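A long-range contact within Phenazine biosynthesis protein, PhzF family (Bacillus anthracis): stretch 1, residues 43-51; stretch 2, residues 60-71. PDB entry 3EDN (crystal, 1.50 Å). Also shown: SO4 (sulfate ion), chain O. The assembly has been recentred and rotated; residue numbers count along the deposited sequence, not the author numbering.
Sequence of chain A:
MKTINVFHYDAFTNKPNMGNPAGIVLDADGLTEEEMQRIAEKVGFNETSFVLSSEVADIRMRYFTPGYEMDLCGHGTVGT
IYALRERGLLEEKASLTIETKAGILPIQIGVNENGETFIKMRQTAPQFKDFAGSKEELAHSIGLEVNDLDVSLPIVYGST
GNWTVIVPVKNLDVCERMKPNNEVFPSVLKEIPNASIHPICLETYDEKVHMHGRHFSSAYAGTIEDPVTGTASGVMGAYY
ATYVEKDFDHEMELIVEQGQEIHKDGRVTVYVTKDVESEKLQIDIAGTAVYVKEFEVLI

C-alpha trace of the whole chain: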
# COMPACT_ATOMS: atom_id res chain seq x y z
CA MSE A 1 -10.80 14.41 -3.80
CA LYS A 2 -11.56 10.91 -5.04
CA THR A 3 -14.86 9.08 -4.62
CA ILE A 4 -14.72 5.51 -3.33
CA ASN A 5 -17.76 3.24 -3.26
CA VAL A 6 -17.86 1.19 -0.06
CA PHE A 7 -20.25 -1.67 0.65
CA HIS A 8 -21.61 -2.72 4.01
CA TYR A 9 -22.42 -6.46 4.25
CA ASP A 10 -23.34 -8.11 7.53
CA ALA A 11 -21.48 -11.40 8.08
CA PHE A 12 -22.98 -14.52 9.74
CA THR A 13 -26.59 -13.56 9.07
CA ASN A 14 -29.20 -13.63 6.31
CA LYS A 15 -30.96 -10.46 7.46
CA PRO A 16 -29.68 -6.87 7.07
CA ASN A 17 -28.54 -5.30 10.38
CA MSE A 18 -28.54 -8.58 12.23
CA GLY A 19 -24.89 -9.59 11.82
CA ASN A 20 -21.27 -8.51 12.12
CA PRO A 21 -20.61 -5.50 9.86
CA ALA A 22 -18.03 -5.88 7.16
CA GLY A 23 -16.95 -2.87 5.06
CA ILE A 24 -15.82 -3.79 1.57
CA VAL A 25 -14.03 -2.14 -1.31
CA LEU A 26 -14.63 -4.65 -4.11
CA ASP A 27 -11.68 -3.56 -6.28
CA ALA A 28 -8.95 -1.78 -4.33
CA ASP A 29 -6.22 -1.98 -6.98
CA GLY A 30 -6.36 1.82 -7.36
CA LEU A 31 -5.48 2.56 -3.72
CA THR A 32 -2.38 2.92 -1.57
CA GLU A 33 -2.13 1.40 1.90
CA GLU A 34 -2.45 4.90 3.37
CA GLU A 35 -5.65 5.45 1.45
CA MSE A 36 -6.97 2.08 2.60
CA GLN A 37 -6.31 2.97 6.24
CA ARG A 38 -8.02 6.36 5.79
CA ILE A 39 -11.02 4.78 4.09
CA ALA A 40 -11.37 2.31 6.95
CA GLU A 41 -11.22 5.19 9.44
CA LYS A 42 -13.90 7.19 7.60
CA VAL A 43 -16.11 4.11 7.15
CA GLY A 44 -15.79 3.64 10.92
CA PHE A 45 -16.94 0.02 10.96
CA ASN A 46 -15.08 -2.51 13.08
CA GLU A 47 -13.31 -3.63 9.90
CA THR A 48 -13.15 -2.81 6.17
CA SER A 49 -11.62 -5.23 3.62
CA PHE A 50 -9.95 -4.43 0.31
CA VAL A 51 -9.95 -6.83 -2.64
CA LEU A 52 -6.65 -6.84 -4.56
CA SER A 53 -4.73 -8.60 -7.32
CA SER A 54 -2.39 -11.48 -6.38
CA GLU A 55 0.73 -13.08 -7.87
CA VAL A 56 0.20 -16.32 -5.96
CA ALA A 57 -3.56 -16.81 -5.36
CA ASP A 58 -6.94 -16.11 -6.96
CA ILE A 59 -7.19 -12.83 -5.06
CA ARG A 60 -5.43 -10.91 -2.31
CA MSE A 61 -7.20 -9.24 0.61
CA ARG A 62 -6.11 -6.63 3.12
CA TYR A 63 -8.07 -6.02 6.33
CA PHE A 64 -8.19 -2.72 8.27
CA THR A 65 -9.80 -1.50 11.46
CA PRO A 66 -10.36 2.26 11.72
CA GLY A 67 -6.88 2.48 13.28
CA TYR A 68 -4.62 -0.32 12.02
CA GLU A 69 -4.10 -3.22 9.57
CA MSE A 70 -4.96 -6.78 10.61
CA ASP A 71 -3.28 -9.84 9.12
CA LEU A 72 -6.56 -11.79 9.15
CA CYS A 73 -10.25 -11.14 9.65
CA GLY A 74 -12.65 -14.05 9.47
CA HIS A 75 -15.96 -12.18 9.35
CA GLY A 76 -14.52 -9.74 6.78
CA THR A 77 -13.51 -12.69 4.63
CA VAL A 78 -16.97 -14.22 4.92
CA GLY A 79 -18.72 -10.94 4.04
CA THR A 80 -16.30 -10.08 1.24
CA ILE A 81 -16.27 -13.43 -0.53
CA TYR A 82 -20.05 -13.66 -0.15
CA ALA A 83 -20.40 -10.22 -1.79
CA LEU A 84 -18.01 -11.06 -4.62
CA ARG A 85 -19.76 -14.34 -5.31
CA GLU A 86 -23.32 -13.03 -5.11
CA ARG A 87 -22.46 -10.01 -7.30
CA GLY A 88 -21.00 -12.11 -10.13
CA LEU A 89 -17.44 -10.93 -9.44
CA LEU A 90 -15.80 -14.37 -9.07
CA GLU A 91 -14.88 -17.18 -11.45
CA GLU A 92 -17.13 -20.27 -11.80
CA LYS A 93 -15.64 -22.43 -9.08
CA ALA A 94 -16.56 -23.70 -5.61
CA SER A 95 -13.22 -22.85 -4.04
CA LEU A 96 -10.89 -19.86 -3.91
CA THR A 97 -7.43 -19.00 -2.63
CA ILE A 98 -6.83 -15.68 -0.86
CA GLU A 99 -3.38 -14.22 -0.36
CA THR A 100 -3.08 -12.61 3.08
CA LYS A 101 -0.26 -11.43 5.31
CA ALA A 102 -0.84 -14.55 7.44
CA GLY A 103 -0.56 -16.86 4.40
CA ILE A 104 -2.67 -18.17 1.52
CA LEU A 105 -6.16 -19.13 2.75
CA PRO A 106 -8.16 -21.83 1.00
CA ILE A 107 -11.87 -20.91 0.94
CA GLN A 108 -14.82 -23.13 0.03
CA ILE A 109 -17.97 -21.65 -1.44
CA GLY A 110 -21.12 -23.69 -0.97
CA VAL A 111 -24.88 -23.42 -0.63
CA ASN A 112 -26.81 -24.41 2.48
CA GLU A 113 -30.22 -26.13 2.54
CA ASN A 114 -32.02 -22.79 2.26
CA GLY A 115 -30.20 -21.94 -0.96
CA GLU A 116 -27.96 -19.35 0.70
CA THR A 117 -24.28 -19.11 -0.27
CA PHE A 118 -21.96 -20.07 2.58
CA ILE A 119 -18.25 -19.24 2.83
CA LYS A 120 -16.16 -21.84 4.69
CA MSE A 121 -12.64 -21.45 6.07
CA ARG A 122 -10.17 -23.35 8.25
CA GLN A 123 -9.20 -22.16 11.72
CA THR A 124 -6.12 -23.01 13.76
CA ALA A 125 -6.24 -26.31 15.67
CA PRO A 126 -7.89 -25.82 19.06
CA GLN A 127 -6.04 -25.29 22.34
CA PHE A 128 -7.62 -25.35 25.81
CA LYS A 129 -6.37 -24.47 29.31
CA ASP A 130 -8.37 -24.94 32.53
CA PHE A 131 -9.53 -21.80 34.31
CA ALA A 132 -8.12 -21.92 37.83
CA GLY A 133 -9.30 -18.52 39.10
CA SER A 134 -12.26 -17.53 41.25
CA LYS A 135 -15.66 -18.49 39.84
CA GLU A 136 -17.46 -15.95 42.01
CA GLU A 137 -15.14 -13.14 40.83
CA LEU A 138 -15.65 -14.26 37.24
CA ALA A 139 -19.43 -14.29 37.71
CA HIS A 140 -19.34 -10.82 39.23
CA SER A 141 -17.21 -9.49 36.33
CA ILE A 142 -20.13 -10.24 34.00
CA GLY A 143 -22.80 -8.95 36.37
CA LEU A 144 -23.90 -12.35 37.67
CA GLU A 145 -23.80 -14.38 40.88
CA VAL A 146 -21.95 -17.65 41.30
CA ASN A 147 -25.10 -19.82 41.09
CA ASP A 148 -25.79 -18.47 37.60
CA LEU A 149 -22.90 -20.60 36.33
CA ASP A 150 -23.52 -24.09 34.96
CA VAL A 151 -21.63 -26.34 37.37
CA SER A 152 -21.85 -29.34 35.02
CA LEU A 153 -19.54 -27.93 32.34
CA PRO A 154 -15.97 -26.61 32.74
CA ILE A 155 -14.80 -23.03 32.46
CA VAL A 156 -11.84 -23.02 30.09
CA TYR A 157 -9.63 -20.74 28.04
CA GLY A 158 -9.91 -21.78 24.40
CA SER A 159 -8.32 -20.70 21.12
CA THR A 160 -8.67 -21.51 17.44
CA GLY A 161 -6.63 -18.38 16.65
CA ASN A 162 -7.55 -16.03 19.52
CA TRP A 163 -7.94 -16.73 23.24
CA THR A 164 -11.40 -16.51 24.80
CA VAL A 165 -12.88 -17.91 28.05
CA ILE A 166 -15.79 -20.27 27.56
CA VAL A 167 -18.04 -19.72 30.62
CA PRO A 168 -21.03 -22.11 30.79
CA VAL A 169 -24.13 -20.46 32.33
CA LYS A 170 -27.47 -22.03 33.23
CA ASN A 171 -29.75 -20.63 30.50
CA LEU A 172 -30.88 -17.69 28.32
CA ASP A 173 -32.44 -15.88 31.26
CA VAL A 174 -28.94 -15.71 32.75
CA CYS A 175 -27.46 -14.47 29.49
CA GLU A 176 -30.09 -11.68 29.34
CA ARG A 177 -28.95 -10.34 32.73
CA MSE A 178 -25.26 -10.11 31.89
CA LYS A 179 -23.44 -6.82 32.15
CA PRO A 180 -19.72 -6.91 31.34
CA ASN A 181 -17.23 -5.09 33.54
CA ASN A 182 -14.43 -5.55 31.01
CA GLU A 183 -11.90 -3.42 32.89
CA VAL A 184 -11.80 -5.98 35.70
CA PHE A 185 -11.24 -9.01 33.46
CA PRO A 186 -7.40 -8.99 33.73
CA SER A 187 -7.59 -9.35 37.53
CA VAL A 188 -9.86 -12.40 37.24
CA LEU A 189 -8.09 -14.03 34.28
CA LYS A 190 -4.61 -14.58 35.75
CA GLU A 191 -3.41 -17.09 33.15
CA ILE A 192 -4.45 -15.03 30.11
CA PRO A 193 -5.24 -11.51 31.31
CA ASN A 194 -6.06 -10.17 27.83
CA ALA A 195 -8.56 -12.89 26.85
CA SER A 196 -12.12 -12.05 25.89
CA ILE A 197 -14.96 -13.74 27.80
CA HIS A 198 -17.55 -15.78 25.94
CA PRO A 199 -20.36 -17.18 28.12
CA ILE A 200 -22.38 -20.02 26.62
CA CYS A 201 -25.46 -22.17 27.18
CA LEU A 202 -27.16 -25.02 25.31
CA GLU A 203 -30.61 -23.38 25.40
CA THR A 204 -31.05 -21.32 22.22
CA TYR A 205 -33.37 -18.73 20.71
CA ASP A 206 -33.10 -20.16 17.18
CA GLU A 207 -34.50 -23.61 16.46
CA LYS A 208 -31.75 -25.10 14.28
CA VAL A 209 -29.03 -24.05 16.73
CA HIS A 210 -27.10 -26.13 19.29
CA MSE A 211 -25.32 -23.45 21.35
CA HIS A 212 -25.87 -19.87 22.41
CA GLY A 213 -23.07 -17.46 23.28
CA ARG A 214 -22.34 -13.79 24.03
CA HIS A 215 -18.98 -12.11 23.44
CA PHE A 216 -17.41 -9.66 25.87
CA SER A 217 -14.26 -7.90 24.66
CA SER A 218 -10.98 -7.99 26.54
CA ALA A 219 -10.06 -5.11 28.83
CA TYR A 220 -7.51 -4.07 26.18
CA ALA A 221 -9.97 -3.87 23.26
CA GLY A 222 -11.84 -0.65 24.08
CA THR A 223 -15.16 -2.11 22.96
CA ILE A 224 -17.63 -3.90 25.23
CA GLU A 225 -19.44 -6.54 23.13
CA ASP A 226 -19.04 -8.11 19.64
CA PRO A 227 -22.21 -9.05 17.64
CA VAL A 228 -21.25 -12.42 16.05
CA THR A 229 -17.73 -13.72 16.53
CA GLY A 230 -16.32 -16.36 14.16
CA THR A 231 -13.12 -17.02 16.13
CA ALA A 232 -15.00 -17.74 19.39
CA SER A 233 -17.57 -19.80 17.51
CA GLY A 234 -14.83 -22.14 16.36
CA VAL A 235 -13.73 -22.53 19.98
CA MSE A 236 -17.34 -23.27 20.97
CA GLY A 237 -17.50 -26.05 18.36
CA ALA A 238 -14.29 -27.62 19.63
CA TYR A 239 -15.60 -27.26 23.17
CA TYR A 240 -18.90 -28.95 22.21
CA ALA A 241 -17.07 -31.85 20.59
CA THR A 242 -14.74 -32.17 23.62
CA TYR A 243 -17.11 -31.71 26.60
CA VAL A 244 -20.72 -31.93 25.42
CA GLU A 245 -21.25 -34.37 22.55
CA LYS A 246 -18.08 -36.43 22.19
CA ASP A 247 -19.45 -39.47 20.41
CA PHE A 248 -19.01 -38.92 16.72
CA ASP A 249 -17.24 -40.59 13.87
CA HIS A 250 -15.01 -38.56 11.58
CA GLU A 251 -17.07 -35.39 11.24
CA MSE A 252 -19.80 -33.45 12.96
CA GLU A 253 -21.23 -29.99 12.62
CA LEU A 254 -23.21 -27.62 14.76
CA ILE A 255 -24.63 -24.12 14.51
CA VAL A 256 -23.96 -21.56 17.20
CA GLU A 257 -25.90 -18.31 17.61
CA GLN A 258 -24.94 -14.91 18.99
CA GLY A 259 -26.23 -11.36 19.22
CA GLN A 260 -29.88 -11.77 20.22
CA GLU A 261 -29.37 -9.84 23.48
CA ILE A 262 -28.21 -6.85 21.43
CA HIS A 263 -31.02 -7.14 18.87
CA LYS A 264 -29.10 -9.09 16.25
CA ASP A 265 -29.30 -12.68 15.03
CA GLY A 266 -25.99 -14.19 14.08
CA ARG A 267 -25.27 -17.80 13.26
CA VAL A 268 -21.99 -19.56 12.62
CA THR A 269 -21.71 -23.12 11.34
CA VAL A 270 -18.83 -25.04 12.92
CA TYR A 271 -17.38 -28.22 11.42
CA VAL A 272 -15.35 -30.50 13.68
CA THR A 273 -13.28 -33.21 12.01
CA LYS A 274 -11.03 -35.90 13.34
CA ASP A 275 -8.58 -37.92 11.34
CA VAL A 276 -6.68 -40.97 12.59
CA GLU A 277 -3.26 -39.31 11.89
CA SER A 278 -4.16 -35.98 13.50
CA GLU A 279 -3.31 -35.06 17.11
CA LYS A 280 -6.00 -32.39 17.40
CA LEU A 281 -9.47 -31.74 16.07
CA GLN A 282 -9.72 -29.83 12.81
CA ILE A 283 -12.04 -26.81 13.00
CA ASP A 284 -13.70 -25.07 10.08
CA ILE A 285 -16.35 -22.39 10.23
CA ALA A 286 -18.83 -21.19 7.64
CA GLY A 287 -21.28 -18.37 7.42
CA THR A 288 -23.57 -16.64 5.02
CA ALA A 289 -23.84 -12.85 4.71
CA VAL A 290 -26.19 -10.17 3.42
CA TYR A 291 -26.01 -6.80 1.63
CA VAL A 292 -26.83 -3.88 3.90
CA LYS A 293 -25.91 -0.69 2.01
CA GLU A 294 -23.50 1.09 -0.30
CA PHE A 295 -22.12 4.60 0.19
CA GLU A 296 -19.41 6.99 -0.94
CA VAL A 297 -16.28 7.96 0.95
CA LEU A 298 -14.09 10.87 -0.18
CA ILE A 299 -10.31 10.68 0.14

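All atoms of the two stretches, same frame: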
# COMPACT_ATOMS: atom_id res chain seq x y z
N VAL A 43 -15.02 5.09 7.07
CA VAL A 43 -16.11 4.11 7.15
C VAL A 43 -16.51 3.90 8.61
O VAL A 43 -17.70 3.92 8.96
CB VAL A 43 -15.72 2.77 6.45
CG1 VAL A 43 -16.74 1.67 6.75
CG2 VAL A 43 -15.56 2.95 4.94
N GLY A 44 -15.53 3.72 9.48
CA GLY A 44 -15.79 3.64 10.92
C GLY A 44 -16.43 2.35 11.40
O GLY A 44 -16.86 2.27 12.56
N PHE A 45 -16.51 1.35 10.52
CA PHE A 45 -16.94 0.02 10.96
C PHE A 45 -15.80 -0.67 11.69
O PHE A 45 -14.65 -0.26 11.58
CB PHE A 45 -17.34 -0.89 9.80
CG PHE A 45 -18.49 -0.38 8.97
CD1 PHE A 45 -19.29 0.68 9.37
CD2 PHE A 45 -18.77 -1.01 7.77
CE1 PHE A 45 -20.35 1.12 8.56
CE2 PHE A 45 -19.82 -0.59 6.96
CZ PHE A 45 -20.61 0.48 7.36
N ASN A 46 -16.11 -1.74 12.40
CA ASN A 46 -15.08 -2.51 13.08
C ASN A 46 -13.95 -2.94 12.15
O ASN A 46 -12.79 -3.04 12.56
CB ASN A 46 -15.69 -3.71 13.81
CG ASN A 46 -16.33 -4.67 12.86
OD1 ASN A 46 -17.53 -4.56 12.54
ND2 ASN A 46 -15.56 -5.61 12.38
N GLU A 47 -14.30 -3.21 10.89
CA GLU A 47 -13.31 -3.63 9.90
C GLU A 47 -13.83 -3.37 8.50
O GLU A 47 -15.04 -3.49 8.24
CB GLU A 47 -12.95 -5.11 10.08
CG GLU A 47 -11.83 -5.63 9.19
CD GLU A 47 -12.31 -6.18 7.86
OE1 GLU A 47 -13.53 -6.36 7.64
OE2 GLU A 47 -11.42 -6.42 7.01
N THR A 48 -12.90 -2.99 7.61
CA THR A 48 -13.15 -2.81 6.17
C THR A 48 -12.07 -3.59 5.42
O THR A 48 -10.88 -3.46 5.74
CB THR A 48 -13.11 -1.32 5.77
OG1 THR A 48 -14.18 -0.64 6.43
CG2 THR A 48 -13.31 -1.15 4.27
N SER A 49 -12.51 -4.43 4.47
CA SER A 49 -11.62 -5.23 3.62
C SER A 49 -11.48 -4.65 2.21
O SER A 49 -12.38 -4.00 1.67
CB SER A 49 -12.10 -6.68 3.45
OG SER A 49 -12.39 -7.33 4.68
N PHE A 50 -10.33 -4.96 1.61
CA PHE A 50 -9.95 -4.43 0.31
C PHE A 50 -9.53 -5.58 -0.59
O PHE A 50 -8.62 -6.34 -0.23
CB PHE A 50 -8.80 -3.46 0.53
CG PHE A 50 -9.19 -2.27 1.36
CD1 PHE A 50 -9.64 -1.11 0.75
CD2 PHE A 50 -9.15 -2.33 2.74
CE1 PHE A 50 -10.04 -0.02 1.49
CE2 PHE A 50 -9.57 -1.24 3.51
CZ PHE A 50 -10.00 -0.09 2.88
N VAL A 51 -10.20 -5.72 -1.73
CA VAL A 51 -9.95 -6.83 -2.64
C VAL A 51 -8.92 -6.42 -3.69
O VAL A 51 -9.09 -5.39 -4.34
CB VAL A 51 -11.25 -7.27 -3.33
CG1 VAL A 51 -11.01 -8.43 -4.31
CG2 VAL A 51 -12.30 -7.67 -2.28
N ARG A 60 -6.10 -11.32 -3.53
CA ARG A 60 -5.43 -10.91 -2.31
C ARG A 60 -6.43 -10.06 -1.53
O ARG A 60 -7.29 -9.40 -2.11
CB ARG A 60 -4.16 -10.13 -2.64
CG ARG A 60 -3.39 -9.55 -1.46
CD ARG A 60 -1.97 -9.14 -1.93
NE ARG A 60 -2.00 -8.16 -3.02
CZ ARG A 60 -1.81 -6.85 -2.86
NH1 ARG A 60 -1.55 -6.36 -1.66
NH2 ARG A 60 -1.87 -6.03 -3.91
N MSE A 61 -6.33 -10.08 -0.20
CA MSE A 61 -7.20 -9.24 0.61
C MSE A 61 -6.37 -8.56 1.68
O MSE A 61 -5.51 -9.19 2.28
CB MSE A 61 -8.26 -10.08 1.32
CG MSE A 61 -9.46 -10.41 0.48
SE MSE A 61 -10.90 -11.10 1.61
CE MSE A 61 -11.36 -9.57 2.50
N ARG A 62 -6.65 -7.29 1.94
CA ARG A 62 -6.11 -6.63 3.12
C ARG A 62 -7.27 -6.22 4.01
O ARG A 62 -8.36 -5.89 3.52
CB ARG A 62 -5.21 -5.45 2.74
CG ARG A 62 -3.91 -5.90 2.05
CD ARG A 62 -3.06 -4.73 1.58
NE ARG A 62 -2.31 -4.11 2.66
CZ ARG A 62 -1.30 -3.27 2.49
NH1 ARG A 62 -0.89 -2.92 1.26
NH2 ARG A 62 -0.68 -2.79 3.57
N TYR A 63 -7.02 -6.22 5.32
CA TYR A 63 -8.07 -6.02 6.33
C TYR A 63 -7.66 -4.86 7.24
O TYR A 63 -6.55 -4.87 7.77
CB TYR A 63 -8.17 -7.27 7.20
CG TYR A 63 -8.32 -8.59 6.45
CD1 TYR A 63 -9.58 -9.05 6.02
CD2 TYR A 63 -7.22 -9.42 6.23
CE1 TYR A 63 -9.71 -10.26 5.38
CE2 TYR A 63 -7.35 -10.64 5.57
CZ TYR A 63 -8.59 -11.07 5.16
OH TYR A 63 -8.74 -12.28 4.53
N PHE A 64 -8.53 -3.86 7.42
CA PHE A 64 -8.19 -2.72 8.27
C PHE A 64 -9.29 -2.41 9.27
O PHE A 64 -10.46 -2.40 8.91
CB PHE A 64 -7.98 -1.45 7.43
CG PHE A 64 -6.74 -1.46 6.61
CD1 PHE A 64 -5.61 -0.78 7.05
CD2 PHE A 64 -6.71 -2.11 5.38
CE1 PHE A 64 -4.44 -0.76 6.29
CE2 PHE A 64 -5.56 -2.08 4.61
CZ PHE A 64 -4.42 -1.41 5.08
N THR A 65 -8.91 -2.15 10.52
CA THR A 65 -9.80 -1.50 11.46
C THR A 65 -9.68 0.01 11.20
O THR A 65 -8.87 0.45 10.38
CB THR A 65 -9.38 -1.82 12.89
OG1 THR A 65 -8.11 -1.21 13.14
CG2 THR A 65 -9.24 -3.30 13.08
N PRO A 66 -10.51 0.82 11.86
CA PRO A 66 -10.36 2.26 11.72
C PRO A 66 -8.96 2.78 12.04
O PRO A 66 -8.58 3.85 11.57
CB PRO A 66 -11.39 2.82 12.70
CG PRO A 66 -12.46 1.78 12.69
CD PRO A 66 -11.70 0.48 12.68
N GLY A 67 -8.21 2.01 12.82
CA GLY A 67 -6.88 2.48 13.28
C GLY A 67 -5.65 1.73 12.82
O GLY A 67 -4.54 2.27 12.88
N TYR A 68 -5.79 0.49 12.36
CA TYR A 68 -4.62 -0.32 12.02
C TYR A 68 -4.96 -1.47 11.05
O TYR A 68 -6.14 -1.80 10.86
CB TYR A 68 -3.93 -0.85 13.29
CG TYR A 68 -4.80 -1.78 14.12
CD1 TYR A 68 -4.85 -3.14 13.84
CD2 TYR A 68 -5.59 -1.29 15.15
CE1 TYR A 68 -5.65 -3.99 14.57
CE2 TYR A 68 -6.40 -2.14 15.90
CZ TYR A 68 -6.42 -3.49 15.61
OH TYR A 68 -7.21 -4.35 16.32
N GLU A 69 -3.93 -2.07 10.47
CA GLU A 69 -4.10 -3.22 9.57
C GLU A 69 -4.04 -4.53 10.34
O GLU A 69 -3.18 -4.72 11.21
CB GLU A 69 -3.02 -3.22 8.47
CG GLU A 69 -3.31 -4.26 7.39
CD GLU A 69 -2.33 -4.24 6.23
OE1 GLU A 69 -1.37 -3.43 6.25
OE2 GLU A 69 -2.55 -5.02 5.29
N MSE A 70 -4.94 -5.44 10.00
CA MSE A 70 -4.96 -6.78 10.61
C MSE A 70 -4.44 -7.79 9.60
O MSE A 70 -4.74 -7.68 8.41
CB MSE A 70 -6.39 -7.21 10.99
CG MSE A 70 -7.32 -6.08 11.41
SE MSE A 70 -9.00 -6.83 12.07
CE MSE A 70 -8.22 -7.71 13.58
N ASP A 71 -3.73 -8.81 10.05
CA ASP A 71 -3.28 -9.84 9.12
C ASP A 71 -4.43 -10.72 8.61
O ASP A 71 -4.40 -11.19 7.47
CB ASP A 71 -2.22 -10.74 9.76
CG ASP A 71 -0.84 -10.11 9.80
OD1 ASP A 71 -0.66 -8.96 9.33
OD2 ASP A 71 0.07 -10.78 10.33
S SO4 O . 2.95 -2.43 3.72
O1 SO4 O . 3.69 -2.16 2.49
O2 SO4 O . 1.78 -1.56 3.81
O3 SO4 O . 2.55 -3.83 3.74
O4 SO4 O . 3.85 -2.15 4.84

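This contact is a pair of neighbouring antiparallel strands, 48-51 and 60-64, joined by backbone hydrogen bonds and lined by side chains on both faces of the sheet. The strand axes come within 4.7 Å, and their directions differ by 158°. Thr 48 and Phe 64 form one hydrogen-bonded pair: Thr 48 N gives to Phe 64 O at 2.8 Å, and Phe 64 N gives to Thr 48 O at 2.9 Å. Phe 50 and Arg 62 repeat the pattern. These pairs alternate with the non-hydrogen-bonded pairs Ser 49/Tyr 63 and Val 51/Met 61. Successive residues of a strand point to opposite faces, so each kind of pair keeps to one face.

Thr 48, Phe 50, Arg 62 and Phe 64 share one face. There the rings of Phe 50 and Phe 64 meet obliquely, with Phe 50 CE2 3.5 Å from Phe 64 CD2 and planes at 90°. The Arg 62 side chain leads away from stretch 1. Its charge is met by a salt bridge, Arg 62 NE to Glu 69 OE2 at 2.8 Å, and Arg 62 NH2 also donates to a sulfate oxygen.

On the other face, Ser 49 CB packs against Met 61 CE. Ser 49 OG donates to Glu 47 OE2 at 2.7 Å, which holds that carboxylate oxygen near the Tyr 63 ring edge.

Beyond the strand, Pro 66 extends the contact to Phe 45 O.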